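Local coordinates for protein hydrazine synthase subunit gamma (Candidatus Kuenenia stuttgartiensis, PDB 5C2V) that catalyses the three-electron reduction of nitric oxide to hydroxylamine, the first half-reaction of hydrazine synthesis, as a diheme subunit of the hydrazine synthase complex, at residues 155-160 against 263-268; 278-283 against 306-311. All coordinates share one frame; numbering follows the deposited sequence.

Interaction 1: residues 155-160 against 263-268. With CA (calcium ion), chain S; HEC (heme c), chain B.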
ATOM      1  N   GLU C 155     -31.873  17.794 -52.267  1.00 54.51           N
ATOM      2  CA  GLU C 155     -31.654  18.117 -53.673  1.00 60.18           C
ATOM      3  C   GLU C 155     -30.267  18.709 -53.890  1.00 46.99           C
ATOM      4  O   GLU C 155     -29.667  19.255 -52.965  1.00 58.09           O
ATOM      5  CB  GLU C 155     -32.722  19.094 -54.172  1.00 40.24           C
ATOM      6  CG  GLU C 155     -34.154  18.610 -53.997  1.00 49.03           C
ATOM      7  CD  GLU C 155     -34.533  17.522 -54.984  1.00 56.53           C
ATOM      8  OE1 GLU C 155     -33.812  17.348 -55.988  1.00 57.59           O
ATOM      9  OE2 GLU C 155     -35.555  16.843 -54.755  1.00 54.23           O
ATOM     10  N   PHE C 156     -29.761  18.594 -55.115  1.00 55.81           N
ATOM     11  CA  PHE C 156     -28.449  19.133 -55.460  1.00 58.02           C
ATOM     12  C   PHE C 156     -28.386  20.649 -55.277  1.00 61.60           C
ATOM     13  O   PHE C 156     -29.382  21.349 -55.457  1.00 61.54           O
ATOM     14  CB  PHE C 156     -28.080  18.770 -56.900  1.00 56.10           C
ATOM     15  CG  PHE C 156     -27.924  17.294 -57.138  1.00 69.68           C
ATOM     16  CD1 PHE C 156     -26.858  16.598 -56.590  1.00 68.89           C
ATOM     17  CD2 PHE C 156     -28.836  16.603 -57.919  1.00 71.94           C
ATOM     18  CE1 PHE C 156     -26.711  15.240 -56.809  1.00 61.10           C
ATOM     19  CE2 PHE C 156     -28.695  15.247 -58.142  1.00 67.79           C
ATOM     20  CZ  PHE C 156     -27.630  14.564 -57.587  1.00 58.69           C
ATOM     21  N   THR C 157     -27.207  21.145 -54.911  1.00 47.81           N
ATOM     22  CA  THR C 157     -27.000  22.576 -54.712  1.00 58.18           C
ATOM     23  C   THR C 157     -26.797  23.316 -56.029  1.00 52.55           C
ATOM     24  O   THR C 157     -27.237  24.454 -56.186  1.00 59.73           O
ATOM     25  CB  THR C 157     -25.781  22.849 -53.808  1.00 48.70           C
ATOM     26  OG1 THR C 157     -24.598  22.326 -54.426  1.00 55.56           O
ATOM     27  CG2 THR C 157     -25.965  22.203 -52.446  1.00 58.22           C
ATOM     28  N   GLY C 158     -26.126  22.664 -56.973  1.00 59.64           N
ATOM     29  CA  GLY C 158     -25.751  23.302 -58.222  1.00 51.74           C
ATOM     30  C   GLY C 158     -24.388  23.957 -58.097  1.00 64.05           C
ATOM     31  O   GLY C 158     -23.992  24.376 -57.009  1.00 72.08           O
ATOM     32  N   SER C 159     -23.671  24.056 -59.212  1.00 53.01           N
ATOM     33  CA  SER C 159     -22.299  24.558 -59.196  1.00 54.70           C
ATOM     34  C   SER C 159     -22.217  26.085 -59.204  1.00 52.31           C
ATOM     35  O   SER C 159     -22.839  26.744 -60.038  1.00 78.06           O
ATOM     36  CB  SER C 159     -21.518  23.996 -60.383  1.00 47.79           C
ATOM     37  OG  SER C 159     -20.173  24.439 -60.360  1.00 43.83           O
ATOM     38  N   PRO C 160     -21.446  26.645 -58.259  1.00 67.45           N
ATOM     39  CA  PRO C 160     -21.140  28.074 -58.104  1.00 67.62           C
ATOM     40  C   PRO C 160     -20.208  28.636 -59.178  1.00 61.15           C
ATOM     41  O   PRO C 160     -20.105  29.853 -59.329  1.00 67.46           O
ATOM     42  CB  PRO C 160     -20.462  28.132 -56.735  1.00 72.70           C
ATOM     43  CG  PRO C 160     -19.833  26.797 -56.580  1.00 54.86           C
ATOM     44  CD  PRO C 160     -20.791  25.833 -57.218  1.00 64.32           C
ATOM     45  N   ASP C 263     -22.677  18.211 -58.250  1.00 57.29           N
ATOM     46  CA  ASP C 263     -22.097  18.723 -57.008  1.00 50.79           C
ATOM     47  C   ASP C 263     -20.784  18.033 -56.651  1.00 48.76           C
ATOM     48  O   ASP C 263     -20.429  17.932 -55.478  1.00 61.46           O
ATOM     49  CB  ASP C 263     -23.081  18.573 -55.844  1.00 44.32           C
ATOM     50  CG  ASP C 263     -24.252  19.524 -55.941  1.00 57.30           C
ATOM     51  OD1 ASP C 263     -24.130  20.558 -56.630  1.00 70.70           O
ATOM     52  OD2 ASP C 263     -25.293  19.239 -55.316  1.00 51.53           O
ATOM     53  N   ILE C 264     -20.060  17.567 -57.665  1.00 51.71           N
ATOM     54  CA  ILE C 264     -18.800  16.869 -57.438  1.00 47.93           C
ATOM     55  C   ILE C 264     -17.737  17.843 -56.936  1.00 58.22           C
ATOM     56  O   ILE C 264     -16.690  17.434 -56.441  1.00 68.15           O
ATOM     57  CB  ILE C 264     -18.303  16.161 -58.717  1.00 42.83           C
ATOM     58  CG1 ILE C 264     -17.327  15.034 -58.369  1.00 48.48           C
ATOM     59  CG2 ILE C 264     -17.674  17.156 -59.675  1.00 48.96           C
ATOM     60  CD1 ILE C 264     -17.934  13.943 -57.519  1.00 38.05           C
ATOM     61  N   TYR C 265     -18.016  19.135 -57.059  1.00 54.07           N
ATOM     62  CA  TYR C 265     -17.124  20.157 -56.532  1.00 66.37           C
ATOM     63  C   TYR C 265     -17.098  20.100 -55.008  1.00 64.50           C
ATOM     64  O   TYR C 265     -16.098  20.448 -54.381  1.00 56.27           O
ATOM     65  CB  TYR C 265     -17.565  21.548 -57.000  1.00 48.12           C
ATOM     66  CG  TYR C 265     -18.774  22.078 -56.262  1.00 46.17           C
ATOM     67  CD1 TYR C 265     -20.054  21.643 -56.582  1.00 41.54           C
ATOM     68  CD2 TYR C 265     -18.636  23.010 -55.240  1.00 53.82           C
ATOM     69  CE1 TYR C 265     -21.162  22.122 -55.905  1.00 57.06           C
ATOM     70  CE2 TYR C 265     -19.737  23.493 -54.558  1.00 50.90           C
ATOM     71  CZ  TYR C 265     -20.997  23.047 -54.896  1.00 54.59           C
ATOM     72  OH  TYR C 265     -22.095  23.527 -54.220  1.00 55.95           O
ATOM     73  N   ALA C 266     -18.211  19.664 -54.421  1.00 37.24           N
ATOM     74  CA  ALA C 266     -18.381  19.690 -52.973  1.00 57.66           C
ATOM     75  C   ALA C 266     -18.067  18.363 -52.276  1.00 64.86           C
ATOM     76  O   ALA C 266     -18.103  18.293 -51.048  1.00 51.28           O
ATOM     77  CB  ALA C 266     -19.799  20.127 -52.630  1.00 50.24           C
ATOM     78  N   SER C 267     -17.744  17.320 -53.036  1.00 71.50           N
ATOM     79  CA  SER C 267     -17.326  16.072 -52.405  1.00 58.48           C
ATOM     80  C   SER C 267     -15.856  16.181 -52.070  1.00 52.68           C
ATOM     81  O   SER C 267     -15.016  16.292 -52.957  1.00 53.32           O
ATOM     82  CB  SER C 267     -17.565  14.856 -53.313  1.00 65.32           C
ATOM     83  OG  SER C 267     -16.719  13.760 -52.954  1.00 86.71           O
ATOM     84  N   GLY C 268     -15.541  16.159 -50.785  1.00 99.68           N
ATOM     85  CA  GLY C 268     -14.152  16.101 -50.393  1.00 69.20           C
ATOM     86  C   GLY C 268     -13.633  14.733 -50.774  1.00 69.75           C
ATOM     87  O   GLY C 268     -14.214  13.731 -50.360  1.00 85.09           O
TER
HETATM   88 CA    CA S 401     -16.220  11.835 -51.278  1.00 54.65          CA
HETATM   89 FE   HEC B 405     -16.242   8.042 -63.667  1.00 58.21          FE
HETATM   90  CHA HEC B 405     -16.268   7.896 -60.235  1.00 57.52           C
HETATM   91  CHB HEC B 405     -15.454  11.368 -63.527  1.00 75.30           C
HETATM   92  CHC HEC B 405     -15.498   8.011 -67.033  1.00 62.68           C
HETATM   93  CHD HEC B 405     -17.377   4.832 -63.887  1.00 67.47           C
HETATM   94  NA  HEC B 405     -15.897   9.381 -62.157  1.00 62.85           N
HETATM   95  C1A HEC B 405     -16.012   9.125 -60.804  1.00 62.98           C
HETATM   96  C2A HEC B 405     -15.812  10.376 -60.098  1.00 69.06           C
HETATM   97  C3A HEC B 405     -15.588  11.333 -61.003  1.00 67.27           C
HETATM   98  C4A HEC B 405     -15.635  10.729 -62.319  1.00 59.51           C
HETATM   99  CMA HEC B 405     -15.326  12.824 -60.699  1.00 49.46           C
HETATM  100  CAA HEC B 405     -15.856  10.570 -58.566  1.00 55.20           C
HETATM  101  CBA HEC B 405     -17.285  10.369 -58.067  1.00 64.04           C
HETATM  102  CGA HEC B 405     -17.298  10.324 -56.561  1.00 51.92           C
HETATM  103  O1A HEC B 405     -18.399  10.444 -55.967  1.00 54.38           O
HETATM  104  O2A HEC B 405     -16.206  10.173 -55.956  1.00 55.21           O
HETATM  105  NB  HEC B 405     -15.665   9.455 -65.052  1.00 61.45           N
HETATM  106  C1B HEC B 405     -15.249  10.735 -64.735  1.00 62.84           C
HETATM  107  C2B HEC B 405     -14.558  11.280 -65.885  1.00 53.68           C
HETATM  108  C3B HEC B 405     -14.576  10.355 -66.856  1.00 67.28           C
HETATM  109  C4B HEC B 405     -15.270   9.186 -66.348  1.00 53.54           C
HETATM  110  CMB HEC B 405     -13.938  12.694 -65.956  1.00 59.26           C
HETATM  111  CAB HEC B 405     -13.963  10.476 -68.271  1.00 65.28           C
HETATM  112  CBB HEC B 405     -12.420  10.461 -68.192  1.00 55.64           C
HETATM  113  NC  HEC B 405     -16.407   6.676 -65.183  1.00 69.64           N
HETATM  114  C1C HEC B 405     -16.041   6.859 -66.503  1.00 68.61           C
HETATM  115  C2C HEC B 405     -16.219   5.596 -67.192  1.00 68.70           C
HETATM  116  C3C HEC B 405     -16.845   4.759 -66.356  1.00 70.85           C
HETATM  117  C4C HEC B 405     -16.904   5.394 -65.053  1.00 62.50           C
HETATM  118  CMC HEC B 405     -16.075   5.406 -68.719  1.00 68.70           C
HETATM  119  CAC HEC B 405     -17.307   3.315 -66.665  1.00 70.71           C
HETATM  120  CBC HEC B 405     -16.091   2.395 -66.913  1.00 67.89           C
HETATM  121  ND  HEC B 405     -16.813   6.599 -62.265  1.00 51.71           N
HETATM  122  C1D HEC B 405     -17.100   5.282 -62.614  1.00 63.91           C
HETATM  123  C2D HEC B 405     -17.056   4.462 -61.422  1.00 66.86           C
HETATM  124  C3D HEC B 405     -16.712   5.429 -60.279  1.00 70.12           C
HETATM  125  C4D HEC B 405     -16.577   6.728 -60.900  1.00 59.79           C
HETATM  126  CMD HEC B 405     -17.310   2.942 -61.325  1.00 51.57           C
HETATM  127  CAD HEC B 405     -16.529   5.095 -58.782  1.00 60.49           C
HETATM  128  CBD HEC B 405     -15.295   4.217 -58.610  1.00 55.74           C
HETATM  129  CGD HEC B 405     -14.926   4.138 -57.153  1.00 61.49           C
HETATM  130  O1D HEC B 405     -13.892   3.498 -56.830  1.00 42.14           O
HETATM  131  O2D HEC B 405     -15.666   4.718 -56.317  1.00 50.98           O
HETATM  132  O   HOH W   1     -16.184  13.501 -49.599  1.00 74.90           O
HETATM  133  O   HOH W   2     -18.625  11.734 -51.114  1.00 57.42           O
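Asp263 receives the consecutive backbone N-H groups of Thr157 and Gly158 on its carboxylate, a worked case of a side chain holding a loop by its main chain. Asp263 OD2 accepts from Thr157 N at 2.7 Å (153° at the hydrogen), and Asp263 OD1 from Gly158 N at 2.9 Å in a more bent bond (138°). Both oxygens use their syn lone pairs, and Tyr93 adds a weak bond to OD2. Two hydroxyls continue the polar group: Thr157 OG1 and Tyr265 OH share a hydrogen bond of 2.8 Å, in the plane of the tyrosine ring at its edge. Thr157 OG1 stands between its backbone N and carbonyl carbon (chi1 61°), where it can also bond weakly to Asp263 OD1, though its proton has another acceptor in reach.

The flat groups pack around these bonds. Pro160 CD makes a CH-pi contact over one face of Tyr265, 3.8 Å from the ring centroid, while Ala266 CB covers the centre of the opposite face. Phe156 turns its ring edge to the carboxylate, CD1 lying 3.3 Å from Asp263 OD2.

The type I turn from Asp263 to Ala266 carries Ile264, whose CD1 packs 3.7 Å from CBA of a heme c, and leads to Ser267, whose OG binds calcium alongside Asn90 and Thr269. With N-H donors on both oxygens, the buried carboxylate is probably stabilised in its ionised form.

Interaction 2: residues 278-283 against 306-311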
ATOM      1  N   THR C 278      -7.764  15.167 -55.348  1.00 62.56           N
ATOM      2  CA  THR C 278      -8.356  16.234 -56.150  1.00 68.89           C
ATOM      3  C   THR C 278      -9.072  15.644 -57.360  1.00 50.44           C
ATOM      4  O   THR C 278      -8.876  14.475 -57.694  1.00 65.14           O
ATOM      5  CB  THR C 278      -7.302  17.256 -56.628  1.00 54.59           C
ATOM      6  OG1 THR C 278      -6.276  16.583 -57.368  1.00 49.15           O
ATOM      7  CG2 THR C 278      -6.678  17.980 -55.443  1.00 39.16           C
ATOM      8  N   LEU C 279      -9.909  16.455 -58.003  1.00 68.59           N
ATOM      9  CA  LEU C 279     -10.610  16.045 -59.217  1.00 49.48           C
ATOM     10  C   LEU C 279      -9.628  15.553 -60.274  1.00 49.57           C
ATOM     11  O   LEU C 279      -9.874  14.554 -60.956  1.00 71.33           O
ATOM     12  CB  LEU C 279     -11.443  17.205 -59.768  1.00 32.02           C
ATOM     13  CG  LEU C 279     -12.709  17.568 -58.992  1.00 39.58           C
ATOM     14  CD1 LEU C 279     -13.213  18.945 -59.387  1.00 42.68           C
ATOM     15  CD2 LEU C 279     -13.784  16.521 -59.234  1.00 52.88           C
ATOM     16  N   MET C 280      -8.508  16.259 -60.384  1.00 42.81           N
ATOM     17  CA  MET C 280      -7.440  15.919 -61.317  1.00 45.36           C
ATOM     18  C   MET C 280      -6.958  14.479 -61.146  1.00 61.71           C
ATOM     19  O   MET C 280      -6.571  13.825 -62.115  1.00 73.02           O
ATOM     20  CB  MET C 280      -6.269  16.890 -61.137  1.00 41.89           C
ATOM     21  CG  MET C 280      -5.076  16.622 -62.034  1.00 69.77           C
ATOM     22  SD  MET C 280      -5.447  16.840 -63.785  1.00 66.94           S
ATOM     23  CE  MET C 280      -3.851  16.467 -64.502  1.00 76.12           C
ATOM     24  N   ASP C 281      -6.997  13.987 -59.912  1.00 60.59           N
ATOM     25  CA  ASP C 281      -6.513  12.645 -59.604  1.00 56.69           C
ATOM     26  C   ASP C 281      -7.463  11.550 -60.089  1.00 53.99           C
ATOM     27  O   ASP C 281      -7.089  10.380 -60.142  1.00 52.32           O
ATOM     28  CB  ASP C 281      -6.278  12.497 -58.099  1.00 64.43           C
ATOM     29  CG  ASP C 281      -5.228  13.459 -57.574  1.00 59.82           C
ATOM     30  OD1 ASP C 281      -4.027  13.227 -57.825  1.00 47.62           O
ATOM     31  OD2 ASP C 281      -5.605  14.445 -56.905  1.00 64.44           O
ATOM     32  N   THR C 282      -8.686  11.931 -60.451  1.00 53.24           N
ATOM     33  CA  THR C 282      -9.668  10.970 -60.955  1.00 64.13           C
ATOM     34  C   THR C 282      -9.453  10.721 -62.445  1.00 57.05           C
ATOM     35  O   THR C 282     -10.169   9.945 -63.076  1.00 50.03           O
ATOM     36  CB  THR C 282     -11.110  11.458 -60.730  1.00 60.50           C
ATOM     37  OG1 THR C 282     -11.314  12.693 -61.428  1.00 59.12           O
ATOM     38  CG2 THR C 282     -11.376  11.672 -59.250  1.00 65.16           C
ATOM     39  N   ILE C 283      -8.441  11.391 -62.983  1.00 63.25           N
ATOM     40  CA  ILE C 283      -8.205  11.497 -64.415  1.00 68.23           C
ATOM     41  C   ILE C 283      -6.779  11.069 -64.758  1.00 71.43           C
ATOM     42  O   ILE C 283      -6.563  10.178 -65.578  1.00 95.19           O
ATOM     43  CB  ILE C 283      -8.473  12.926 -64.916  1.00 64.40           C
ATOM     44  CG1 ILE C 283      -9.932  13.303 -64.655  1.00 65.17           C
ATOM     45  CG2 ILE C 283      -8.164  13.040 -66.388  1.00 70.25           C
ATOM     46  CD1 ILE C 283     -10.275  14.723 -65.029  1.00 65.37           C
ATOM     47  N   ASP C 306      -8.943  21.754 -68.191  1.00 75.02           N
ATOM     48  CA  ASP C 306     -10.249  22.136 -68.721  1.00 76.99           C
ATOM     49  C   ASP C 306     -11.318  21.135 -68.298  1.00 64.71           C
ATOM     50  O   ASP C 306     -12.424  21.520 -67.912  1.00 53.96           O
ATOM     51  CB  ASP C 306     -10.211  22.245 -70.244  1.00 90.69           C
ATOM     52  CG  ASP C 306      -9.555  23.522 -70.720  1.00 89.09           C
ATOM     53  OD1 ASP C 306      -9.512  24.497 -69.941  1.00 83.14           O
ATOM     54  OD2 ASP C 306      -9.093  23.554 -71.878  1.00 96.32           O
ATOM     55  N   LEU C 307     -10.978  19.852 -68.374  1.00 54.83           N
ATOM     56  CA  LEU C 307     -11.885  18.786 -67.967  1.00 60.77           C
ATOM     57  C   LEU C 307     -12.239  18.918 -66.489  1.00 74.87           C
ATOM     58  O   LEU C 307     -13.392  18.724 -66.093  1.00 69.60           O
ATOM     59  CB  LEU C 307     -11.259  17.418 -68.249  1.00 52.02           C
ATOM     60  CG  LEU C 307     -12.118  16.182 -67.974  1.00 62.45           C
ATOM     61  CD1 LEU C 307     -13.493  16.333 -68.602  1.00 65.79           C
ATOM     62  CD2 LEU C 307     -11.425  14.933 -68.494  1.00 56.29           C
ATOM     63  N   VAL C 308     -11.239  19.257 -65.680  1.00 65.79           N
ATOM     64  CA  VAL C 308     -11.448  19.505 -64.258  1.00 69.51           C
ATOM     65  C   VAL C 308     -12.412  20.671 -64.054  1.00 60.66           C
ATOM     66  O   VAL C 308     -13.324  20.596 -63.230  1.00 64.52           O
ATOM     67  CB  VAL C 308     -10.116  19.799 -63.535  1.00 68.36           C
ATOM     68  CG1 VAL C 308     -10.369  20.404 -62.161  1.00 52.67           C
ATOM     69  CG2 VAL C 308      -9.283  18.532 -63.423  1.00 51.87           C
ATOM     70  N   GLU C 309     -12.212  21.742 -64.816  1.00 55.72           N
ATOM     71  CA  GLU C 309     -13.079  22.913 -64.732  1.00 65.28           C
ATOM     72  C   GLU C 309     -14.517  22.582 -65.116  1.00 69.72           C
ATOM     73  O   GLU C 309     -15.460  23.119 -64.534  1.00 63.37           O
ATOM     74  CB  GLU C 309     -12.547  24.040 -65.620  1.00 69.24           C
ATOM     75  CG  GLU C 309     -11.331  24.756 -65.053  1.00 65.91           C
ATOM     76  CD  GLU C 309     -11.650  25.539 -63.793  1.00 73.64           C
ATOM     77  OE1 GLU C 309     -12.825  25.920 -63.604  1.00 66.95           O
ATOM     78  OE2 GLU C 309     -10.723  25.773 -62.988  1.00 85.07           O
ATOM     79  N   TYR C 310     -14.682  21.697 -66.094  1.00 61.66           N
ATOM     80  CA  TYR C 310     -16.012  21.264 -66.508  1.00 67.37           C
ATOM     81  C   TYR C 310     -16.659  20.407 -65.425  1.00 60.98           C
ATOM     82  O   TYR C 310     -17.866  20.487 -65.197  1.00 63.31           O
ATOM     83  CB  TYR C 310     -15.949  20.493 -67.827  1.00 70.88           C
ATOM     84  CG  TYR C 310     -17.277  19.909 -68.257  1.00 62.57           C
ATOM     85  CD1 TYR C 310     -18.341  20.732 -68.602  1.00 60.09           C
ATOM     86  CD2 TYR C 310     -17.463  18.535 -68.323  1.00 66.51           C
ATOM     87  CE1 TYR C 310     -19.556  20.201 -68.996  1.00 61.73           C
ATOM     88  CE2 TYR C 310     -18.673  17.996 -68.716  1.00 55.97           C
ATOM     89  CZ  TYR C 310     -19.715  18.833 -69.052  1.00 64.98           C
ATOM     90  OH  TYR C 310     -20.919  18.295 -69.444  1.00 63.71           O
ATOM     91  N   LEU C 311     -15.848  19.584 -64.766  1.00 57.41           N
ATOM     92  CA  LEU C 311     -16.326  18.795 -63.635  1.00 64.04           C
ATOM     93  C   LEU C 311     -16.795  19.711 -62.510  1.00 56.76           C
ATOM     94  O   LEU C 311     -17.807  19.447 -61.861  1.00 57.56           O
ATOM     95  CB  LEU C 311     -15.233  17.849 -63.135  1.00 59.93           C
ATOM     96  CG  LEU C 311     -14.923  16.652 -64.037  1.00 47.69           C
ATOM     97  CD1 LEU C 311     -13.700  15.902 -63.539  1.00 60.95           C
ATOM     98  CD2 LEU C 311     -16.126  15.726 -64.116  1.00 41.08           C
TER
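Leu279, Met280 and Ile283 pack against Leu307, Val308 and Leu311 in a hydrophobic contact between a 3-10 turn and the C-terminal helix 301-312 of the cytochrome c domain, beside heme c 2. It illustrates how a short turn is seated on a helix by side-chain shape: no hydrogen bond crosses between 278-283 and 306-311. The helix contributes positions 307, 308 and 311, which its winding brings onto one side. From the other side come Leu279 and Met280 at the start of the 3-10 segment 279-282, and Ile283 just after it.

Val308 occupies the middle. Its CG1 meets Leu279 CB at 4.1 Å, whereas CG2 rests on the backbone of the turn, 3.8 Å from Met280 CA. The two methyls thus straddle successive residues of the 3-10 segment. Met280 joins mainly through its first atoms; the remainder of its side chain leads away, toward Gln301 and Leu304 earlier on the same helix. Leu279 CD2 reaches Leu311 CD1 more loosely, at 4.4 Å.

The surroundings join this packing to helix 170-179 and to the heme. Leu311 also touches the heme, Leu307 packs on Ile178 and Phe179 of helix 170-179, and Thr282 O is hydrogen-bonded to ND1 of His293, an axial ligand of the iron, which makes the turn part of the second shell of that ligand.

Ile283 closes the contact. Its outer chain is extended (chi2 176°), bringing CD1 against two leucines of the helix, 3.7 Å from Leu307 CD2 and 3.9 Å from Leu311 CD1.

Interactions 1 and 2 follow one another along the chain, their centres 14 Å apart. Segments 263-268 and 278-283 both belong to the long connection between strand 256-257 and helix 301-312, so one loop is fastened at two points: first to 155-160, which comes between helices 141-152 and 170-179, then to the C-terminal helix. The two contacts touch directly, Ile264 CG1 lying 3.9 Å from Leu279 CD2. Polar bonding dominates the first and apolar packing the second, yet both flank heme c 2, which probably serves electron transfer. Each supplies a residue that touches this heme, Ile264 from the first and Leu311 from the second, and the loop of the first also brings Ser267 to a calcium ion.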